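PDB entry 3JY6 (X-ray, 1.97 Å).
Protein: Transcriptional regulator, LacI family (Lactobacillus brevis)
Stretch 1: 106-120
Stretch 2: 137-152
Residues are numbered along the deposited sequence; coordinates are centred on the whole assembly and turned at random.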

ATOM      1  N   ASP A 106      -5.972   3.486  21.281  1.00 24.63           N
ATOM      2  CA  ASP A 106      -5.526   3.643  22.669  1.00 25.52           C
ATOM      3  C   ASP A 106      -4.019   3.387  22.612  1.00 24.56           C
ATOM      4  O   ASP A 106      -3.536   2.364  23.091  1.00 24.97           O
ATOM      5  CB  ASP A 106      -6.201   2.594  23.554  1.00 27.19           C
ATOM      6  CG  ASP A 106      -5.938   1.170  23.069  1.00 29.46           C
ATOM      7  OD1 ASP A 106      -6.124   0.902  21.859  1.00 30.97           O
ATOM      8  OD2 ASP A 106      -5.545   0.323  23.897  1.00 30.79           O
ATOM      9  N   ASN A 107      -3.289   4.327  22.019  1.00 22.88           N
ATOM     10  CA  ASN A 107      -1.844   4.211  21.836  1.00 23.15           C
ATOM     11  C   ASN A 107      -1.004   3.909  23.069  1.00 23.61           C
ATOM     12  O   ASN A 107      -0.110   3.055  23.012  1.00 21.54           O
ATOM     13  CB  ASN A 107      -1.324   5.470  21.152  1.00 21.57           C
ATOM     14  CG  ASN A 107      -1.819   5.589  19.728  1.00 22.47           C
ATOM     15  OD1 ASN A 107      -1.380   4.848  18.849  1.00 20.56           O
ATOM     16  ND2 ASN A 107      -2.750   6.507  19.496  1.00 19.83           N
ATOM     17  N   PHE A 108      -1.283   4.616  24.164  1.00 24.55           N
ATOM     18  CA  PHE A 108      -0.560   4.422  25.422  1.00 25.70           C
ATOM     19  C   PHE A 108      -0.880   3.049  26.006  1.00 25.81           C
ATOM     20  O   PHE A 108       0.025   2.252  26.262  1.00 26.47           O
ATOM     21  CB  PHE A 108      -0.939   5.508  26.435  1.00 25.07           C
ATOM     22  CG  PHE A 108      -0.344   5.299  27.807  1.00 27.47           C
ATOM     23  CD1 PHE A 108       1.011   5.516  28.034  1.00 27.05           C
ATOM     24  CD2 PHE A 108      -1.147   4.878  28.870  1.00 26.61           C
ATOM     25  CE1 PHE A 108       1.565   5.314  29.307  1.00 26.65           C
ATOM     26  CE2 PHE A 108      -0.606   4.674  30.137  1.00 26.62           C
ATOM     27  CZ  PHE A 108       0.756   4.893  30.357  1.00 26.50           C
ATOM     28  N   GLU A 109      -2.168   2.772  26.197  1.00 25.86           N
ATOM     29  CA  GLU A 109      -2.610   1.497  26.756  1.00 26.00           C
ATOM     30  C   GLU A 109      -2.180   0.298  25.930  1.00 26.14           C
ATOM     31  O   GLU A 109      -1.751  -0.717  26.479  1.00 27.11           O
ATOM     32  CB  GLU A 109      -4.134   1.478  26.921  1.00 28.35           C
ATOM     33  CG  GLU A 109      -4.624   2.192  28.160  1.00 33.54           C
ATOM     34  CD  GLU A 109      -3.911   1.710  29.405  1.00 35.79           C
ATOM     35  OE1 GLU A 109      -3.794   0.478  29.577  1.00 38.09           O
ATOM     36  OE2 GLU A 109      -3.467   2.562  30.205  1.00 38.23           O
ATOM     37  N   ALA A 110      -2.304   0.402  24.610  1.00 24.20           N
ATOM     38  CA  ALA A 110      -1.916  -0.693  23.728  1.00 22.72           C
ATOM     39  C   ALA A 110      -0.422  -1.001  23.809  1.00 22.43           C
ATOM     40  O   ALA A 110      -0.026  -2.165  23.887  1.00 22.93           O
ATOM     41  CB  ALA A 110      -2.294  -0.366  22.291  1.00 23.21           C
ATOM     42  N   ALA A 111       0.408   0.037  23.786  1.00 19.85           N
ATOM     43  CA  ALA A 111       1.855  -0.157  23.840  1.00 19.35           C
ATOM     44  C   ALA A 111       2.242  -0.772  25.174  1.00 20.07           C
ATOM     45  O   ALA A 111       2.983  -1.758  25.229  1.00 18.62           O
ATOM     46  CB  ALA A 111       2.593   1.181  23.641  1.00 18.04           C
ATOM     47  N   LYS A 112       1.724  -0.166  26.238  1.00 19.65           N
ATOM     48  CA  LYS A 112       1.969  -0.597  27.611  1.00 23.48           C
ATOM     49  C   LYS A 112       1.619  -2.070  27.823  1.00 21.33           C
ATOM     50  O   LYS A 112       2.395  -2.819  28.412  1.00 21.23           O
ATOM     51  CB  LYS A 112       1.139   0.263  28.568  1.00 25.51           C
ATOM     52  CG  LYS A 112       1.281  -0.082  30.038  1.00 29.59           C
ATOM     53  CD  LYS A 112       0.055   0.424  30.795  1.00 35.12           C
ATOM     54  CE  LYS A 112       0.042  -0.021  32.240  1.00 38.65           C
ATOM     55  NZ  LYS A 112      -1.274   0.294  32.882  1.00 42.02           N
ATOM     56  N   ALA A 113       0.443  -2.471  27.348  1.00 19.00           N
ATOM     57  CA  ALA A 113      -0.009  -3.851  27.490  1.00 18.40           C
ATOM     58  C   ALA A 113       0.877  -4.799  26.690  1.00 19.68           C
ATOM     59  O   ALA A 113       1.181  -5.895  27.147  1.00 20.01           O
ATOM     60  CB  ALA A 113      -1.459  -3.984  27.029  1.00 17.53           C
ATOM     61  N   ALA A 114       1.284  -4.376  25.494  1.00 19.41           N
ATOM     62  CA  ALA A 114       2.151  -5.197  24.659  1.00 19.00           C
ATOM     63  C   ALA A 114       3.507  -5.414  25.349  1.00 18.95           C
ATOM     64  O   ALA A 114       4.044  -6.531  25.365  1.00 17.90           O
ATOM     65  CB  ALA A 114       2.346  -4.534  23.302  1.00 17.94           C
ATOM     66  N   THR A 115       4.054  -4.346  25.923  1.00 19.22           N
ATOM     67  CA  THR A 115       5.333  -4.431  26.618  1.00 20.85           C
ATOM     68  C   THR A 115       5.184  -5.371  27.816  1.00 21.80           C
ATOM     69  O   THR A 115       6.037  -6.224  28.064  1.00 20.90           O
ATOM     70  CB  THR A 115       5.794  -3.048  27.125  1.00 21.39           C
ATOM     71  OG1 THR A 115       5.997  -2.175  26.009  1.00 25.48           O
ATOM     72  CG2 THR A 115       7.098  -3.163  27.889  1.00 21.11           C
ATOM     73  N   THR A 116       4.093  -5.203  28.553  1.00 22.08           N
ATOM     74  CA  THR A 116       3.831  -6.031  29.722  1.00 22.79           C
ATOM     75  C   THR A 116       3.771  -7.499  29.333  1.00 22.92           C
ATOM     76  O   THR A 116       4.342  -8.352  30.012  1.00 23.86           O
ATOM     77  CB  THR A 116       2.516  -5.594  30.409  1.00 24.08           C
ATOM     78  OG1 THR A 116       2.727  -4.313  31.019  1.00 27.04           O
ATOM     79  CG2 THR A 116       2.071  -6.614  31.478  1.00 22.11           C
ATOM     80  N   ALA A 117       3.090  -7.794  28.230  1.00 23.08           N
ATOM     81  CA  ALA A 117       2.977  -9.169  27.754  1.00 23.08           C
ATOM     82  C   ALA A 117       4.360  -9.732  27.443  1.00 23.78           C
ATOM     83  O   ALA A 117       4.632 -10.905  27.703  1.00 24.68           O
ATOM     84  CB  ALA A 117       2.108  -9.221  26.512  1.00 23.90           C
ATOM     85  N   PHE A 118       5.229  -8.894  26.878  1.00 23.13           N
ATOM     86  CA  PHE A 118       6.585  -9.321  26.536  1.00 22.91           C
ATOM     87  C   PHE A 118       7.480  -9.485  27.761  1.00 22.86           C
ATOM     88  O   PHE A 118       8.319 -10.381  27.798  1.00 23.22           O
ATOM     89  CB  PHE A 118       7.211  -8.355  25.523  1.00 18.56           C
ATOM     90  CG  PHE A 118       6.891  -8.709  24.101  1.00 19.34           C
ATOM     91  CD1 PHE A 118       7.511  -9.799  23.497  1.00 17.44           C
ATOM     92  CD2 PHE A 118       5.908  -8.014  23.393  1.00 18.30           C
ATOM     93  CE1 PHE A 118       7.152 -10.203  22.212  1.00 19.27           C
ATOM     94  CE2 PHE A 118       5.536  -8.406  22.105  1.00 18.16           C
ATOM     95  CZ  PHE A 118       6.157  -9.505  21.509  1.00 18.52           C
ATOM     96  N   ARG A 119       7.294  -8.630  28.762  1.00 25.58           N
ATOM     97  CA  ARG A 119       8.075  -8.718  29.995  1.00 27.22           C
ATOM     98  C   ARG A 119       7.793 -10.039  30.704  1.00 27.22           C
ATOM     99  O   ARG A 119       8.701 -10.678  31.221  1.00 25.96           O
ATOM    100  CB  ARG A 119       7.711  -7.571  30.935  1.00 28.00           C
ATOM    101  CG  ARG A 119       8.425  -6.282  30.629  1.00 33.65           C
ATOM    102  CD  ARG A 119       9.616  -6.121  31.553  1.00 36.65           C
ATOM    103  NE  ARG A 119       9.231  -5.553  32.845  1.00 39.90           N
ATOM    104  CZ  ARG A 119      10.047  -5.465  33.891  1.00 40.74           C
ATOM    105  NH1 ARG A 119      11.293  -5.918  33.799  1.00 41.57           N
ATOM    106  NH2 ARG A 119       9.626  -4.908  35.019  1.00 40.78           N
ATOM    107  N   GLN A 120       6.524 -10.438  30.723  1.00 27.47           N
ATOM    108  CA  GLN A 120       6.127 -11.671  31.388  1.00 30.14           C
ATOM    109  C   GLN A 120       6.761 -12.898  30.740  1.00 30.54           C
ATOM    110  O   GLN A 120       6.823 -13.967  31.348  1.00 31.06           O
ATOM    111  CB  GLN A 120       4.601 -11.779  31.402  1.00 31.46           C
ATOM    112  CG  GLN A 120       3.953 -10.592  32.111  1.00 35.68           C
ATOM    113  CD  GLN A 120       2.439 -10.598  32.041  1.00 38.01           C
ATOM    114  OE1 GLN A 120       1.853 -10.794  30.977  1.00 39.18           O
ATOM    115  NE2 GLN A 120       1.800 -10.365  33.176  1.00 39.27           N
ATOM    116  N   ARG A 137       2.464  13.148  18.375  1.00 34.83           N
ATOM    117  CA  ARG A 137       1.917  12.809  19.690  1.00 35.78           C
ATOM    118  C   ARG A 137       1.517  11.341  19.831  1.00 34.66           C
ATOM    119  O   ARG A 137       1.472  10.820  20.943  1.00 34.07           O
ATOM    120  CB  ARG A 137       0.703  13.683  20.010  1.00 37.66           C
ATOM    121  CG  ARG A 137       1.010  15.171  20.071  1.00 41.90           C
ATOM    122  CD  ARG A 137       1.889  15.517  21.267  1.00 45.07           C
ATOM    123  NE  ARG A 137       2.196  16.945  21.329  1.00 47.90           N
ATOM    124  CZ  ARG A 137       3.245  17.518  20.743  1.00 49.47           C
ATOM    125  NH1 ARG A 137       4.106  16.786  20.044  1.00 50.28           N
ATOM    126  NH2 ARG A 137       3.428  18.827  20.854  1.00 49.83           N
ATOM    127  N   THR A 138       1.210  10.683  18.717  1.00 33.97           N
ATOM    128  CA  THR A 138       0.830   9.278  18.771  1.00 32.98           C
ATOM    129  C   THR A 138       2.079   8.446  19.016  1.00 31.99           C
ATOM    130  O   THR A 138       2.047   7.475  19.772  1.00 32.47           O
ATOM    131  CB  THR A 138       0.174   8.815  17.470  1.00 33.99           C
ATOM    132  OG1 THR A 138       1.057   9.084  16.378  1.00 35.11           O
ATOM    133  CG2 THR A 138      -1.164   9.524  17.263  1.00 31.65           C
ATOM    134  N   ARG A 139       3.179   8.818  18.371  1.00 30.42           N
ATOM    135  CA  ARG A 139       4.429   8.100  18.575  1.00 30.50           C
ATOM    136  C   ARG A 139       4.782   8.284  20.050  1.00 30.45           C
ATOM    137  O   ARG A 139       5.037   7.320  20.777  1.00 28.79           O
ATOM    138  CB  ARG A 139       5.550   8.685  17.704  1.00 29.84           C
ATOM    139  CG  ARG A 139       5.237   8.726  16.218  1.00 32.80           C
ATOM    140  CD  ARG A 139       6.307   9.490  15.448  1.00 35.16           C
ATOM    141  NE  ARG A 139       5.910   9.714  14.061  1.00 37.24           N
ATOM    142  CZ  ARG A 139       6.549  10.509  13.208  1.00 37.95           C
ATOM    143  NH1 ARG A 139       7.637  11.174  13.583  1.00 38.10           N
ATOM    144  NH2 ARG A 139       6.090  10.645  11.971  1.00 38.37           N
ATOM    145  N   GLN A 140       4.785   9.540  20.481  1.00 28.98           N
ATOM    146  CA  GLN A 140       5.104   9.877  21.855  1.00 29.02           C
ATOM    147  C   GLN A 140       4.290   9.089  22.864  1.00 26.85           C
ATOM    148  O   GLN A 140       4.797   8.724  23.921  1.00 26.07           O
ATOM    149  CB  GLN A 140       4.904  11.372  22.090  1.00 29.33           C
ATOM    150  CG  GLN A 140       6.028  12.213  21.532  1.00 33.73           C
ATOM    151  CD  GLN A 140       5.783  13.690  21.705  1.00 35.65           C
ATOM    152  OE1 GLN A 140       5.475  14.156  22.803  1.00 37.60           O
ATOM    153  NE2 GLN A 140       5.927  14.441  20.622  1.00 38.19           N
ATOM    154  N   GLU A 141       3.028   8.836  22.548  1.00 26.06           N
ATOM    155  CA  GLU A 141       2.165   8.083  23.448  1.00 25.81           C
ATOM    156  C   GLU A 141       2.533   6.602  23.491  1.00 25.21           C
ATOM    157  O   GLU A 141       2.498   5.979  24.545  1.00 26.94           O
ATOM    158  CB  GLU A 141       0.704   8.234  23.025  1.00 28.50           C
ATOM    159  CG  GLU A 141       0.031   9.537  23.462  1.00 30.09           C
ATOM    160  CD  GLU A 141      -0.138   9.631  24.971  1.00 32.58           C
ATOM    161  OE1 GLU A 141       0.677  10.313  25.627  1.00 32.57           O
ATOM    162  OE2 GLU A 141      -1.087   9.011  25.511  1.00 34.08           O
ATOM    163  N   ARG A 142       2.877   6.034  22.345  1.00 24.92           N
ATOM    164  CA  ARG A 142       3.245   4.623  22.286  1.00 23.45           C
ATOM    165  C   ARG A 142       4.574   4.419  23.004  1.00 23.63           C
ATOM    166  O   ARG A 142       4.817   3.384  23.623  1.00 21.54           O
ATOM    167  CB  ARG A 142       3.333   4.170  20.824  1.00 19.39           C
ATOM    168  CG  ARG A 142       2.001   4.287  20.074  1.00 17.92           C
ATOM    169  CD  ARG A 142       2.151   3.980  18.575  1.00 16.54           C
ATOM    170  NE  ARG A 142       0.892   4.199  17.867  1.00 15.81           N
ATOM    171  CZ  ARG A 142       0.702   4.030  16.559  1.00 15.18           C
ATOM    172  NH1 ARG A 142       1.692   3.636  15.759  1.00 11.65           N
ATOM    173  NH2 ARG A 142      -0.501   4.243  16.047  1.00 13.66           N
ATOM    174  N   TYR A 143       5.435   5.423  22.924  1.00 25.66           N
ATOM    175  CA  TYR A 143       6.731   5.355  23.581  1.00 26.91           C
ATOM    176  C   TYR A 143       6.495   5.506  25.079  1.00 28.14           C
ATOM    177  O   TYR A 143       7.148   4.847  25.894  1.00 26.97           O
ATOM    178  CB  TYR A 143       7.640   6.472  23.078  1.00 28.78           C
ATOM    179  CG  TYR A 143       8.979   6.543  23.785  1.00 31.41           C
ATOM    180  CD1 TYR A 143       9.838   5.445  23.816  1.00 31.36           C
ATOM    181  CD2 TYR A 143       9.391   7.716  24.408  1.00 33.48           C
ATOM    182  CE1 TYR A 143      11.079   5.517  24.455  1.00 34.96           C
ATOM    183  CE2 TYR A 143      10.624   7.803  25.049  1.00 35.81           C
ATOM    184  CZ  TYR A 143      11.463   6.701  25.071  1.00 36.52           C
ATOM    185  OH  TYR A 143      12.668   6.780  25.729  1.00 36.37           O
ATOM    186  N   ARG A 144       5.534   6.363  25.421  1.00 28.40           N
ATOM    187  CA  ARG A 144       5.168   6.631  26.805  1.00 30.32           C
ATOM    188  C   ARG A 144       4.585   5.365  27.427  1.00 30.17           C
ATOM    189  O   ARG A 144       4.748   5.109  28.618  1.00 30.22           O
ATOM    190  CB  ARG A 144       4.143   7.769  26.851  1.00 32.58           C
ATOM    191  CG  ARG A 144       3.699   8.180  28.244  1.00 35.11           C
ATOM    192  CD  ARG A 144       2.488   9.100  28.176  1.00 36.70           C
ATOM    193  NE  ARG A 144       1.562   8.793  29.258  1.00 39.81           N
ATOM    194  CZ  ARG A 144       0.248   8.691  29.106  1.00 40.65           C
ATOM    195  NH1 ARG A 144      -0.302   8.879  27.913  1.00 40.82           N
ATOM    196  NH2 ARG A 144      -0.515   8.381  30.146  1.00 41.98           N
ATOM    197  N   GLY A 145       3.908   4.569  26.605  1.00 29.91           N
ATOM    198  CA  GLY A 145       3.322   3.334  27.089  1.00 28.99           C
ATOM    199  C   GLY A 145       4.383   2.280  27.365  1.00 28.34           C
ATOM    200  O   GLY A 145       4.265   1.509  28.316  1.00 27.93           O
ATOM    201  N   ILE A 146       5.421   2.242  26.534  1.00 27.41           N
ATOM    202  CA  ILE A 146       6.495   1.269  26.709  1.00 27.21           C
ATOM    203  C   ILE A 146       7.265   1.525  28.011  1.00 28.30           C
ATOM    204  O   ILE A 146       7.388   0.622  28.849  1.00 28.70           O
ATOM    205  CB  ILE A 146       7.461   1.279  25.495  1.00 25.43           C
ATOM    206  CG1 ILE A 146       6.731   0.745  24.257  1.00 23.42           C
ATOM    207  CG2 ILE A 146       8.695   0.429  25.791  1.00 24.88           C
ATOM    208  CD1 ILE A 146       7.522   0.852  22.965  1.00 21.28           C
ATOM    209  N   LEU A 147       7.760   2.748  28.193  1.00 28.15           N
ATOM    210  CA  LEU A 147       8.499   3.103  29.409  1.00 29.74           C
ATOM    211  C   LEU A 147       7.679   2.792  30.654  1.00 29.50           C
ATOM    212  O   LEU A 147       8.235   2.445  31.695  1.00 31.74           O
ATOM    213  CB  LEU A 147       8.852   4.596  29.446  1.00 30.88           C
ATOM    214  CG  LEU A 147       9.524   5.263  28.243  1.00 31.78           C
ATOM    215  CD1 LEU A 147       9.635   6.758  28.509  1.00 31.33           C
ATOM    216  CD2 LEU A 147      10.888   4.648  27.976  1.00 31.73           C
ATOM    217  N   ALA A 148       6.361   2.922  30.554  1.00 28.60           N
ATOM    218  CA  ALA A 148       5.500   2.665  31.695  1.00 27.79           C
ATOM    219  C   ALA A 148       5.403   1.176  32.018  1.00 28.82           C
ATOM    220  O   ALA A 148       4.732   0.789  32.977  1.00 26.81           O
ATOM    221  CB  ALA A 148       4.126   3.232  31.433  1.00 28.51           C
ATOM    222  N   ALA A 149       6.083   0.343  31.232  1.00 27.67           N
ATOM    223  CA  ALA A 149       6.037  -1.100  31.462  1.00 28.75           C
ATOM    224  C   ALA A 149       7.390  -1.812  31.433  1.00 29.11           C
ATOM    225  O   ALA A 149       7.466  -2.992  31.770  1.00 28.70           O
ATOM    226  CB  ALA A 149       5.104  -1.755  30.448  1.00 24.80           C
ATOM    227  N   ALA A 150       8.450  -1.114  31.036  1.00 31.49           N
ATOM    228  CA  ALA A 150       9.774  -1.734  30.948  1.00 35.23           C
ATOM    229  C   ALA A 150      10.917  -0.973  31.631  1.00 37.27           C
ATOM    230  O   ALA A 150      10.920   0.256  31.687  1.00 39.13           O
ATOM    231  CB  ALA A 150      10.123  -1.969  29.485  1.00 35.33           C
ATOM    232  N   GLN A 151      11.903  -1.717  32.125  1.00 39.33           N
ATOM    233  CA  GLN A 151      13.052  -1.120  32.800  1.00 40.29           C
ATOM    234  C   GLN A 151      14.076  -0.618  31.796  1.00 39.87           C
ATOM    235  O   GLN A 151      14.237   0.587  31.589  1.00 40.75           O
ATOM    236  CB  GLN A 151      13.707  -2.151  33.734  1.00 42.28           C
ATOM    237  N   ASP A 152      14.773  -1.570  31.188  1.00 38.99           N
ATOM    238  CA  ASP A 152      15.807  -1.289  30.210  1.00 37.38           C
ATOM    239  C   ASP A 152      15.146  -0.974  28.880  1.00 36.38           C
ATOM    240  O   ASP A 152      14.650  -1.877  28.206  1.00 35.24           O
ATOM    241  CB  ASP A 152      16.715  -2.510  30.065  1.00 37.49           C
ATOM    242  CG  ASP A 152      17.956  -2.225  29.241  1.00 39.04           C
ATOM    243  OD1 ASP A 152      18.077  -1.104  28.709  1.00 39.68           O
ATOM    244  OD2 ASP A 152      18.814  -3.129  29.126  1.00 40.66           O
TER

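Two helices, one starting at Asn 107 and the other spanning 137-147, run in roughly the same direction, their axes inclined by 35° and only 7.0 Å apart at closest approach. Such intimacy depends on small residues where the backbones meet. Gly 145 CA lies 4.2 Å from Lys 112 CA, and a CB at Gly 145 would clash with Phe 108 O and Ala 111 CB. With no side chain there, the backbones engage directly through CA-H...O contacts: Lys 112 CA to Gly 145 O is 3.2 Å, Gly 145 CA to Phe 108 O 3.6 Å, and Phe 108 CA to Glu 141 O 3.5 Å. Ala 111, with its single methyl, fits beside this crossing, its CB 3.1 Å from Arg 142 O.

Phe 108 has the largest area covered. Its t rotamer lays the ring along the second helix, where CD1 approaches Gly 145 CA at 3.3 Å and CZ meets Ala 148 CB at 3.9 Å. Over one face lies the guanidinium of Arg 144, nearly parallel to the ring, with Arg 144 CZ 3.6 Å from the centroid of the Phe 108 ring: a stack that is also a cation-pi interaction. A salt bridge from Arg 144 NH1 to Glu 141 OE2, 2.5 Å, helps fix that guanidinium.

Asn 107, buried at the start of its helix, supplies the polar link. Its OD1 accepts two hydrogen bonds from the guanidinium edge of Arg 142, from NE at 2.6 Å and NH2 at 3.0 Å; an amide oxygen suits these paired donors without adding a charge.

Beyond the second helix, Ala 149 points its methyl toward Thr 115 and Thr 116, its CB 3.5 Å from both Thr 115 CG2 and Thr 116 OG1. Both threonine hydroxyls donate to carbonyls of their own helix, so their polarity is met locally. Arg 119 NE adds a weak hydrogen bond to Ala 149 O at 3.3 Å.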